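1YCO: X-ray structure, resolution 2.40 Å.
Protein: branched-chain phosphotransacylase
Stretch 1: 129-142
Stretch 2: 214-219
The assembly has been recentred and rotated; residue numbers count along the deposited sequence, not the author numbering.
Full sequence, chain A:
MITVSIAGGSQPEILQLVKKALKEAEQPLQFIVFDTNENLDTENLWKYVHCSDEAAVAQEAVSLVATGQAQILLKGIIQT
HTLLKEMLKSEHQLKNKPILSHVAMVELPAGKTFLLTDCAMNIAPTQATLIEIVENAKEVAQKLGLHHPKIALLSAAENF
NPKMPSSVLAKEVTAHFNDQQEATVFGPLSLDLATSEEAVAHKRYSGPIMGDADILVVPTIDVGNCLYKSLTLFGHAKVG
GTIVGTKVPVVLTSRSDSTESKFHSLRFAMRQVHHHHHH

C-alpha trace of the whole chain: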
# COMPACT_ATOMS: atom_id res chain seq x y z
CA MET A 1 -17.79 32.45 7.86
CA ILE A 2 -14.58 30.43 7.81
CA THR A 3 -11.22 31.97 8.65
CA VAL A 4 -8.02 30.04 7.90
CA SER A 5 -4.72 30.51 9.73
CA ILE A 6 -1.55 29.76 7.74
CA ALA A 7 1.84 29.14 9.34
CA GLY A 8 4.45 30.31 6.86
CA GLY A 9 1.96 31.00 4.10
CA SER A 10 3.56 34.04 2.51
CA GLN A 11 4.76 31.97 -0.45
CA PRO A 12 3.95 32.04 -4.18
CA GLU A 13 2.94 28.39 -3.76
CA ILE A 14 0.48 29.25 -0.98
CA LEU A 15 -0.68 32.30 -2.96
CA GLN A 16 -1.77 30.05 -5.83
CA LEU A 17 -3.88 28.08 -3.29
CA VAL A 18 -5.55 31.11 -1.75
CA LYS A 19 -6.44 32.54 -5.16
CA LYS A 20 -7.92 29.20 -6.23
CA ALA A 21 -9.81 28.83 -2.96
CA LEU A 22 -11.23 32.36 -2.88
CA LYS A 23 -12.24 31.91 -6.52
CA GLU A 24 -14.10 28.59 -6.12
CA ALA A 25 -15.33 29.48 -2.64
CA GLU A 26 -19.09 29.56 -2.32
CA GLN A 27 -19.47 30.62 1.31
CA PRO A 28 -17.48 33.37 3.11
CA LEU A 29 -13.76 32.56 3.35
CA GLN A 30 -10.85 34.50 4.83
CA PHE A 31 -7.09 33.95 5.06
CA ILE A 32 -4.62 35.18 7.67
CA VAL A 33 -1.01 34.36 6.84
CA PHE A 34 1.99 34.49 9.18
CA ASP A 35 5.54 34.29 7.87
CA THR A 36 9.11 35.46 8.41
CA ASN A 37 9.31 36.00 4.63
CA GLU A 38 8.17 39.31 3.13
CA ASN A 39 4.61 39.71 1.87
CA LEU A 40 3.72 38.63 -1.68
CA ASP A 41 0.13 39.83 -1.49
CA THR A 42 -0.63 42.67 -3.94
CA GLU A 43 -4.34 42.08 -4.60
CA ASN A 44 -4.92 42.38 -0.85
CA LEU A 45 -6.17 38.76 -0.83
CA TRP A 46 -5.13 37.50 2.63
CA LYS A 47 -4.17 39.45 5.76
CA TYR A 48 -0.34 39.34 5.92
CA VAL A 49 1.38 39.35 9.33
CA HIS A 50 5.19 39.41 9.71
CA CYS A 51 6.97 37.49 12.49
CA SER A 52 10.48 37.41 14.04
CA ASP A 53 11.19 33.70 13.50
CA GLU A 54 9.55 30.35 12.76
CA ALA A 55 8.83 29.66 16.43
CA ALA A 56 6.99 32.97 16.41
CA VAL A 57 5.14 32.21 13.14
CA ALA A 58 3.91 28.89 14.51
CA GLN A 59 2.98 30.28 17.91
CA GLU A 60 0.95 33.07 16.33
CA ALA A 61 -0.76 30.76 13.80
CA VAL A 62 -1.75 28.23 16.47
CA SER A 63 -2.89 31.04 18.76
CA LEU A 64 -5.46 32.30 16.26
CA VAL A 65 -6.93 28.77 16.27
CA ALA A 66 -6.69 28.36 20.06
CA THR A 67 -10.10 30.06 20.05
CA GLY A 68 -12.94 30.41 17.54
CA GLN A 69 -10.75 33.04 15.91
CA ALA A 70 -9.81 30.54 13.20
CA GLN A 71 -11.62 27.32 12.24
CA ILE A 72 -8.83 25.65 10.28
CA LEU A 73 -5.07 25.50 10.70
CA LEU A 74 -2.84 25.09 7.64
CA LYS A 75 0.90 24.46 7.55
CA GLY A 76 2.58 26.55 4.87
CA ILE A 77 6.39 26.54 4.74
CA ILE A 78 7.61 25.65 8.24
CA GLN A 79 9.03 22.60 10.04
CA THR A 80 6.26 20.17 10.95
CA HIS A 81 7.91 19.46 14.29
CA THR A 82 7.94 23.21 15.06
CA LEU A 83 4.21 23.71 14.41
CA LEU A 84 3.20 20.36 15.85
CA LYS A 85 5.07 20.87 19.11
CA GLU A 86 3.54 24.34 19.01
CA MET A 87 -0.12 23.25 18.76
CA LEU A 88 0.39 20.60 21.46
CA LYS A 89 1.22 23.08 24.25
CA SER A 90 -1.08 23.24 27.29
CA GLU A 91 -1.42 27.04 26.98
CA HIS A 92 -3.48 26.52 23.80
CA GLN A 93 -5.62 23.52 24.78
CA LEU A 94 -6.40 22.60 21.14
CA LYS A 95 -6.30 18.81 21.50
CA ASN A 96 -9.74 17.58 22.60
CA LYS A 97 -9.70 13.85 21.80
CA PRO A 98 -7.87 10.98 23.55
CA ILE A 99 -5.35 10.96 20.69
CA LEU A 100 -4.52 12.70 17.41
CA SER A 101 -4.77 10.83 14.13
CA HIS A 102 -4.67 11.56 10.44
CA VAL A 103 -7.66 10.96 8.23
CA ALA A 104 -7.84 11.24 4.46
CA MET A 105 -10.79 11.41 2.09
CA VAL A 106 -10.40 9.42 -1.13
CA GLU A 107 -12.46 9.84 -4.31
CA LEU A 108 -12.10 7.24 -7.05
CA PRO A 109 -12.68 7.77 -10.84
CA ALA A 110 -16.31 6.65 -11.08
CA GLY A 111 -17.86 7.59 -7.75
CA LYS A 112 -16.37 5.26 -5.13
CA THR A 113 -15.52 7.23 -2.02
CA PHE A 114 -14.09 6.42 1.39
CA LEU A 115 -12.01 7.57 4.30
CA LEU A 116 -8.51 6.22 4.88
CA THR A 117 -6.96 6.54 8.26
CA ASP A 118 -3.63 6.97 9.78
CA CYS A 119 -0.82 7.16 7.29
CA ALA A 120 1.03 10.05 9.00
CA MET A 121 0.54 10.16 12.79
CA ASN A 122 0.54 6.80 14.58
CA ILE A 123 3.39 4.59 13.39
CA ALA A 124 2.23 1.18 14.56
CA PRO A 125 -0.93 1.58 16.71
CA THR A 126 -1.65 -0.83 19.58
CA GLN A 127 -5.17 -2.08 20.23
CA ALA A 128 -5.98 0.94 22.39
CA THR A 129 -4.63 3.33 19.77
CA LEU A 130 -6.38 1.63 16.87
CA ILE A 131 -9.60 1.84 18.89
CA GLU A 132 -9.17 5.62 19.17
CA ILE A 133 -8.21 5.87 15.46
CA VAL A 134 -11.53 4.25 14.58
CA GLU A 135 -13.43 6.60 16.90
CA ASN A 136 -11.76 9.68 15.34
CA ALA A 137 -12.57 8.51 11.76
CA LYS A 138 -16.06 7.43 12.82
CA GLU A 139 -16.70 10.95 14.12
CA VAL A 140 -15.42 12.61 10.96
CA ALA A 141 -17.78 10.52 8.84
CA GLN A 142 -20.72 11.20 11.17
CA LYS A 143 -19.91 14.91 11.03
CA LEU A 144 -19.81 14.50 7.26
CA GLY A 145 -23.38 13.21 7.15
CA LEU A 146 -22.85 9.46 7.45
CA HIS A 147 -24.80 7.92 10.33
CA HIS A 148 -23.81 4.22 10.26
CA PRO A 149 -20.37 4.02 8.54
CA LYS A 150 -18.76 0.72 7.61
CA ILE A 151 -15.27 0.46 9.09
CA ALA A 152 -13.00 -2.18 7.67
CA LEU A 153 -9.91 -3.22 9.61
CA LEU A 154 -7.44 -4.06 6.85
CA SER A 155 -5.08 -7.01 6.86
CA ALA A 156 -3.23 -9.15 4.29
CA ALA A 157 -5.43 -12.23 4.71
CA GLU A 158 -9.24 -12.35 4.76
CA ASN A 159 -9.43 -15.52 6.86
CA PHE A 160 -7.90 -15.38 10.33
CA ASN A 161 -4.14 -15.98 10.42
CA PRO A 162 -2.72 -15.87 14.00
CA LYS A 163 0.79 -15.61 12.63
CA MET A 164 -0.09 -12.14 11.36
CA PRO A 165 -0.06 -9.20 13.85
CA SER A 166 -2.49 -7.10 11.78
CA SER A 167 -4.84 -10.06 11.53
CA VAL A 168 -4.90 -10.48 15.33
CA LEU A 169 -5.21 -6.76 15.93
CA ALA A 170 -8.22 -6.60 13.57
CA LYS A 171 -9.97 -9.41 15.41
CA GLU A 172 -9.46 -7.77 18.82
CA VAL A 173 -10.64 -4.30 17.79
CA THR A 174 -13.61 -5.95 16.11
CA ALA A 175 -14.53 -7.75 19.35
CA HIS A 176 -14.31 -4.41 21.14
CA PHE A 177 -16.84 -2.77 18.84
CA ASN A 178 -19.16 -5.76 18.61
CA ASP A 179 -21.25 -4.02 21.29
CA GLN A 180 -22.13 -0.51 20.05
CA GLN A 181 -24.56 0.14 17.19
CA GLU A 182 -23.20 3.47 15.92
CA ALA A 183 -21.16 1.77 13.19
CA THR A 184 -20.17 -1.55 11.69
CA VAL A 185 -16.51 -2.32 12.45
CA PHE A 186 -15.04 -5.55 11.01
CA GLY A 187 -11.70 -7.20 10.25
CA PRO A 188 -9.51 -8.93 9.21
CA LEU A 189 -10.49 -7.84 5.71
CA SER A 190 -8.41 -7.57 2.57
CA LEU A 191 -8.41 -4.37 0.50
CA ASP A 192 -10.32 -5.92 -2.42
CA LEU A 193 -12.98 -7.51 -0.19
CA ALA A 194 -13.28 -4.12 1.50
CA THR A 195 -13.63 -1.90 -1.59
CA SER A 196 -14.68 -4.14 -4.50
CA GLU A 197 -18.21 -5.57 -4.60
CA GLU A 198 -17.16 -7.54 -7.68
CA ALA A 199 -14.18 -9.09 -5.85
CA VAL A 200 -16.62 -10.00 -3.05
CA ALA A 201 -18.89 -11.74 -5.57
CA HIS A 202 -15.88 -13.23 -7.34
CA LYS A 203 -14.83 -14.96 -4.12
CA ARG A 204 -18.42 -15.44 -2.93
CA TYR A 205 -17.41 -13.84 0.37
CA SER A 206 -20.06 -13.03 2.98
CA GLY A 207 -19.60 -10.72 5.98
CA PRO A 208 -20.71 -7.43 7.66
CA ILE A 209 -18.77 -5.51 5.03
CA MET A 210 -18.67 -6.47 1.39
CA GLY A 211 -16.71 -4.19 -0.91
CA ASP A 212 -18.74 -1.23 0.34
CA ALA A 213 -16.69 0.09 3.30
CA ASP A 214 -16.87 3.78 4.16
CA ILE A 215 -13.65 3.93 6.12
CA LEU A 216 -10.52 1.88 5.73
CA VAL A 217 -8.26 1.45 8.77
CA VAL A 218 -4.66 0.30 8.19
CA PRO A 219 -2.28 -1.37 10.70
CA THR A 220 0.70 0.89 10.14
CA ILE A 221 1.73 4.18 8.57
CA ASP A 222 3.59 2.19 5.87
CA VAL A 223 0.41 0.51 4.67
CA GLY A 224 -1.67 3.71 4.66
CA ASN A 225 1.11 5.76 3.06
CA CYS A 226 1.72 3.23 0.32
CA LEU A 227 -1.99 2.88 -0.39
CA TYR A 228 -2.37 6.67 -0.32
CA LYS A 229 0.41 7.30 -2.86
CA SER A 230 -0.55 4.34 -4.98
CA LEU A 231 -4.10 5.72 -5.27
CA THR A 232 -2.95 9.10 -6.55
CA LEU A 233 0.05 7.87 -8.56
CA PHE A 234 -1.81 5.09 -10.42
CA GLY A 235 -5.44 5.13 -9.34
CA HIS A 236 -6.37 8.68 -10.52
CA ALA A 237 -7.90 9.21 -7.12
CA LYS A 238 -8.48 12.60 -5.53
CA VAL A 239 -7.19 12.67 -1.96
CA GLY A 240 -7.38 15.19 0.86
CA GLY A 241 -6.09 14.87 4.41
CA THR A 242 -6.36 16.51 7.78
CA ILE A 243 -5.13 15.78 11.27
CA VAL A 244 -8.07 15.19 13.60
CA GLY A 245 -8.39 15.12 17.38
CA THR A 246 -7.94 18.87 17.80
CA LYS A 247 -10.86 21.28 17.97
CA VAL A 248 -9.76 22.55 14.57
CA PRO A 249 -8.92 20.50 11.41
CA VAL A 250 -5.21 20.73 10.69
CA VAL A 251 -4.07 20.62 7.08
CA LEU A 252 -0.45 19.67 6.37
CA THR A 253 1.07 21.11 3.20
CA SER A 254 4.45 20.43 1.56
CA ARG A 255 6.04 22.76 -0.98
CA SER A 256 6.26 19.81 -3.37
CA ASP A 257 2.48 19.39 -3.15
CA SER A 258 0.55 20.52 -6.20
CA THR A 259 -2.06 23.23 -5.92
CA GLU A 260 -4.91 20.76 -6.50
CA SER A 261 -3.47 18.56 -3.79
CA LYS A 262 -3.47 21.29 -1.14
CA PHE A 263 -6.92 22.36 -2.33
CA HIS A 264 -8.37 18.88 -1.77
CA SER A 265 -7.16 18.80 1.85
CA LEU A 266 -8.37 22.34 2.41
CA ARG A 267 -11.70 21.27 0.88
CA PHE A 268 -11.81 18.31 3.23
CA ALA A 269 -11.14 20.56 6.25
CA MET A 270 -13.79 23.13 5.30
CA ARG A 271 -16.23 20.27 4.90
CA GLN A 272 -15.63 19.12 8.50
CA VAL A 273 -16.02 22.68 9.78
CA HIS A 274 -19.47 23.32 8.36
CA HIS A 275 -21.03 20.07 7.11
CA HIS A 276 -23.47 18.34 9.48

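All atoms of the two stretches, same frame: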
# COMPACT_ATOMS: atom_id res chain seq x y z
N THR A 129 -4.81 2.28 20.75
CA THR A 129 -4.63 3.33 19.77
C THR A 129 -5.52 3.15 18.54
O THR A 129 -6.14 4.11 18.05
CB THR A 129 -3.18 3.38 19.32
OG1 THR A 129 -2.34 3.55 20.47
CG2 THR A 129 -2.96 4.54 18.35
N LEU A 130 -5.58 1.93 18.05
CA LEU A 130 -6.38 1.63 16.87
C LEU A 130 -7.83 1.94 17.22
O LEU A 130 -8.55 2.52 16.41
CB LEU A 130 -6.20 0.16 16.46
CG LEU A 130 -6.30 -0.26 14.99
CD1 LEU A 130 -7.72 -0.12 14.51
CD2 LEU A 130 -5.35 0.56 14.13
N ILE A 131 -8.24 1.57 18.44
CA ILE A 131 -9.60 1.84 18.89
C ILE A 131 -9.92 3.34 18.80
O ILE A 131 -10.99 3.72 18.32
CB ILE A 131 -9.81 1.34 20.35
CG1 ILE A 131 -9.92 -0.19 20.35
CG2 ILE A 131 -11.05 1.97 20.97
CD1 ILE A 131 -10.05 -0.82 21.72
N GLU A 132 -8.98 4.18 19.23
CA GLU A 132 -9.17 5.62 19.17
C GLU A 132 -9.12 6.13 17.72
O GLU A 132 -9.79 7.10 17.39
CB GLU A 132 -8.10 6.35 20.00
CG GLU A 132 -8.31 6.31 21.53
CD GLU A 132 -9.73 6.68 21.94
OE1 GLU A 132 -10.26 7.69 21.44
OE2 GLU A 132 -10.31 5.96 22.78
N ILE A 133 -8.31 5.49 16.88
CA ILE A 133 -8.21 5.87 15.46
C ILE A 133 -9.56 5.66 14.77
O ILE A 133 -9.97 6.48 13.96
CB ILE A 133 -7.14 5.04 14.72
CG1 ILE A 133 -5.75 5.43 15.21
CG2 ILE A 133 -7.22 5.26 13.21
CD1 ILE A 133 -4.66 4.49 14.74
N VAL A 134 -10.22 4.57 15.13
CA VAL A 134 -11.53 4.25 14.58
C VAL A 134 -12.51 5.33 15.05
O VAL A 134 -13.20 5.94 14.23
CB VAL A 134 -11.99 2.85 15.04
CG1 VAL A 134 -13.41 2.58 14.60
CG2 VAL A 134 -11.06 1.79 14.46
N GLU A 135 -12.55 5.59 16.35
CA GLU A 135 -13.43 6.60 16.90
C GLU A 135 -13.27 7.95 16.17
O GLU A 135 -14.26 8.54 15.74
CB GLU A 135 -13.16 6.77 18.39
CG GLU A 135 -13.36 5.49 19.17
CD GLU A 135 -14.81 5.06 19.22
OE1 GLU A 135 -15.47 5.03 18.16
OE2 GLU A 135 -15.30 4.75 20.34
N ASN A 136 -12.04 8.42 16.03
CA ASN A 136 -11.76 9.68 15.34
C ASN A 136 -12.34 9.69 13.91
O ASN A 136 -13.04 10.64 13.52
CB ASN A 136 -10.24 9.95 15.29
CG ASN A 136 -9.68 10.58 16.60
OD1 ASN A 136 -10.32 10.53 17.66
ND2 ASN A 136 -8.48 11.15 16.51
N ALA A 137 -12.06 8.63 13.13
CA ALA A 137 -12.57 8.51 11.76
C ALA A 137 -14.09 8.33 11.74
O ALA A 137 -14.76 8.82 10.84
CB ALA A 137 -11.89 7.36 11.03
N LYS A 138 -14.62 7.63 12.74
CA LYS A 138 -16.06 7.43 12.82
C LYS A 138 -16.74 8.78 13.04
O LYS A 138 -17.81 9.03 12.49
CB LYS A 138 -16.44 6.52 13.98
CG LYS A 138 -17.96 6.36 14.14
CD LYS A 138 -18.40 5.87 15.53
CE LYS A 138 -18.18 6.94 16.59
NZ LYS A 138 -18.50 6.50 17.98
N GLU A 139 -16.12 9.64 13.84
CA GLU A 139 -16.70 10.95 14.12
C GLU A 139 -16.65 11.85 12.90
O GLU A 139 -17.60 12.59 12.63
CB GLU A 139 -15.98 11.60 15.30
CG GLU A 139 -16.04 10.74 16.56
CD GLU A 139 -15.36 11.39 17.76
OE1 GLU A 139 -14.28 12.01 17.58
OE2 GLU A 139 -15.89 11.25 18.88
N VAL A 140 -15.55 11.80 12.16
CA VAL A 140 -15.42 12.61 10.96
C VAL A 140 -16.53 12.25 9.97
O VAL A 140 -17.19 13.13 9.43
CB VAL A 140 -14.05 12.40 10.27
CG1 VAL A 140 -14.04 13.09 8.91
CG2 VAL A 140 -12.94 12.95 11.14
N ALA A 141 -16.75 10.96 9.76
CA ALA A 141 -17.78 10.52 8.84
C ALA A 141 -19.17 10.96 9.32
O ALA A 141 -19.98 11.44 8.54
CB ALA A 141 -17.73 9.00 8.66
N GLN A 142 -19.44 10.80 10.61
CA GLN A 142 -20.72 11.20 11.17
C GLN A 142 -20.91 12.70 10.97
O GLN A 142 -21.98 13.16 10.57
CB GLN A 142 -20.81 10.84 12.66
CG GLN A 142 -20.87 9.32 12.90
CD GLN A 142 -20.92 8.94 14.38
OE1 GLN A 142 -20.09 9.39 15.18
NE2 GLN A 142 -21.88 8.09 14.74
N ASP A 214 -16.91 2.32 4.20
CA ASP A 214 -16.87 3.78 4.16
C ASP A 214 -15.56 4.34 4.70
O ASP A 214 -15.16 5.47 4.38
CB ASP A 214 -18.05 4.34 4.95
CG ASP A 214 -19.36 3.90 4.38
OD1 ASP A 214 -19.65 4.27 3.23
OD2 ASP A 214 -20.10 3.17 5.08
N ILE A 215 -14.90 3.54 5.53
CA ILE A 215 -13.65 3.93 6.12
C ILE A 215 -12.73 2.73 6.13
O ILE A 215 -13.12 1.62 6.51
CB ILE A 215 -13.83 4.38 7.58
CG1 ILE A 215 -14.79 5.56 7.65
CG2 ILE A 215 -12.47 4.72 8.20
CD1 ILE A 215 -15.13 6.00 9.05
N LEU A 216 -11.49 2.96 5.72
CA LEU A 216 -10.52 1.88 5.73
C LEU A 216 -9.54 2.25 6.84
O LEU A 216 -9.13 3.39 6.95
CB LEU A 216 -9.80 1.81 4.39
CG LEU A 216 -10.63 1.60 3.11
CD1 LEU A 216 -9.70 1.59 1.89
CD2 LEU A 216 -11.41 0.30 3.19
N VAL A 217 -9.21 1.27 7.68
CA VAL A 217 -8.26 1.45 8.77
C VAL A 217 -7.08 0.49 8.57
O VAL A 217 -7.24 -0.74 8.55
CB VAL A 217 -8.92 1.15 10.15
CG1 VAL A 217 -7.94 1.42 11.29
CG2 VAL A 217 -10.16 1.99 10.33
N VAL A 218 -5.89 1.06 8.40
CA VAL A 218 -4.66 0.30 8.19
C VAL A 218 -3.96 -0.00 9.50
O VAL A 218 -4.24 0.62 10.52
CB VAL A 218 -3.68 1.07 7.29
CG1 VAL A 218 -4.31 1.28 5.91
CG2 VAL A 218 -3.33 2.40 7.94
N PRO A 219 -3.03 -0.97 9.49
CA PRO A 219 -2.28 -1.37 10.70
C PRO A 219 -1.11 -0.45 11.01
O PRO A 219 -0.78 -0.22 12.18
CB PRO A 219 -1.76 -2.77 10.34
CG PRO A 219 -2.51 -3.19 9.14
CD PRO A 219 -2.77 -1.91 8.39

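Residues 129-142 form part of a longer helix. It packs against the short strand 215-217, running nearly antiparallel to it at 165°, with the axes 9.8 Å apart at closest approach. The contact buries 291 Å² in total. No hydrogen bond or salt bridge crosses it, so apolar packing holds the two stretches together.

Two strand residues carry most of the contact. Ile 215 and Val 217 alternate with Leu 216 along the strand, so both point toward the helix while the side chain of Leu 216 stays out of reach. Val 217 meets three helix side chains. Its CG1 lies 3.6 Å from CD1 of Leu 130 and 4.4 Å from CG2 of Ile 133. Its CG2 lies 4.2 Å from CG2 of Val 134.

Ile 215 packs against the later turns. Its CG2 is 3.9 Å from CB of Ala 137, and its CD1 is 4.0 Å from CB of Ala 141. Both alanines point toward the strand. Their short side chains leave room for the longer isoleucine, whose m, t conformation places CD1 near the helix backbone.

Some contacts involve backbone atoms. CD1 of Ile 215 sits 3.4 Å from O of Ala 137. That oxygen accepts a hydrogen bond from N of Ala 141 at 3.1 Å, so the helix's own bonding satisfies it. CD2 of Leu 130 approaches O of Val 218 at 3.8 Å, extending the contact just beyond the strand.

No polar helix side chain comes within 4.5 Å of the strand stretch. Lys 138 meets it through backbone N, 4.1 Å from CD1 of Ile 215. The CA-to-CB bond of Lys 138 points away from the strand, and its NZ forms a salt bridge with OE1 of Glu 135 at 3.4 Å, a weak hydrogen bond. Both residues are partly exposed, which suits their charge.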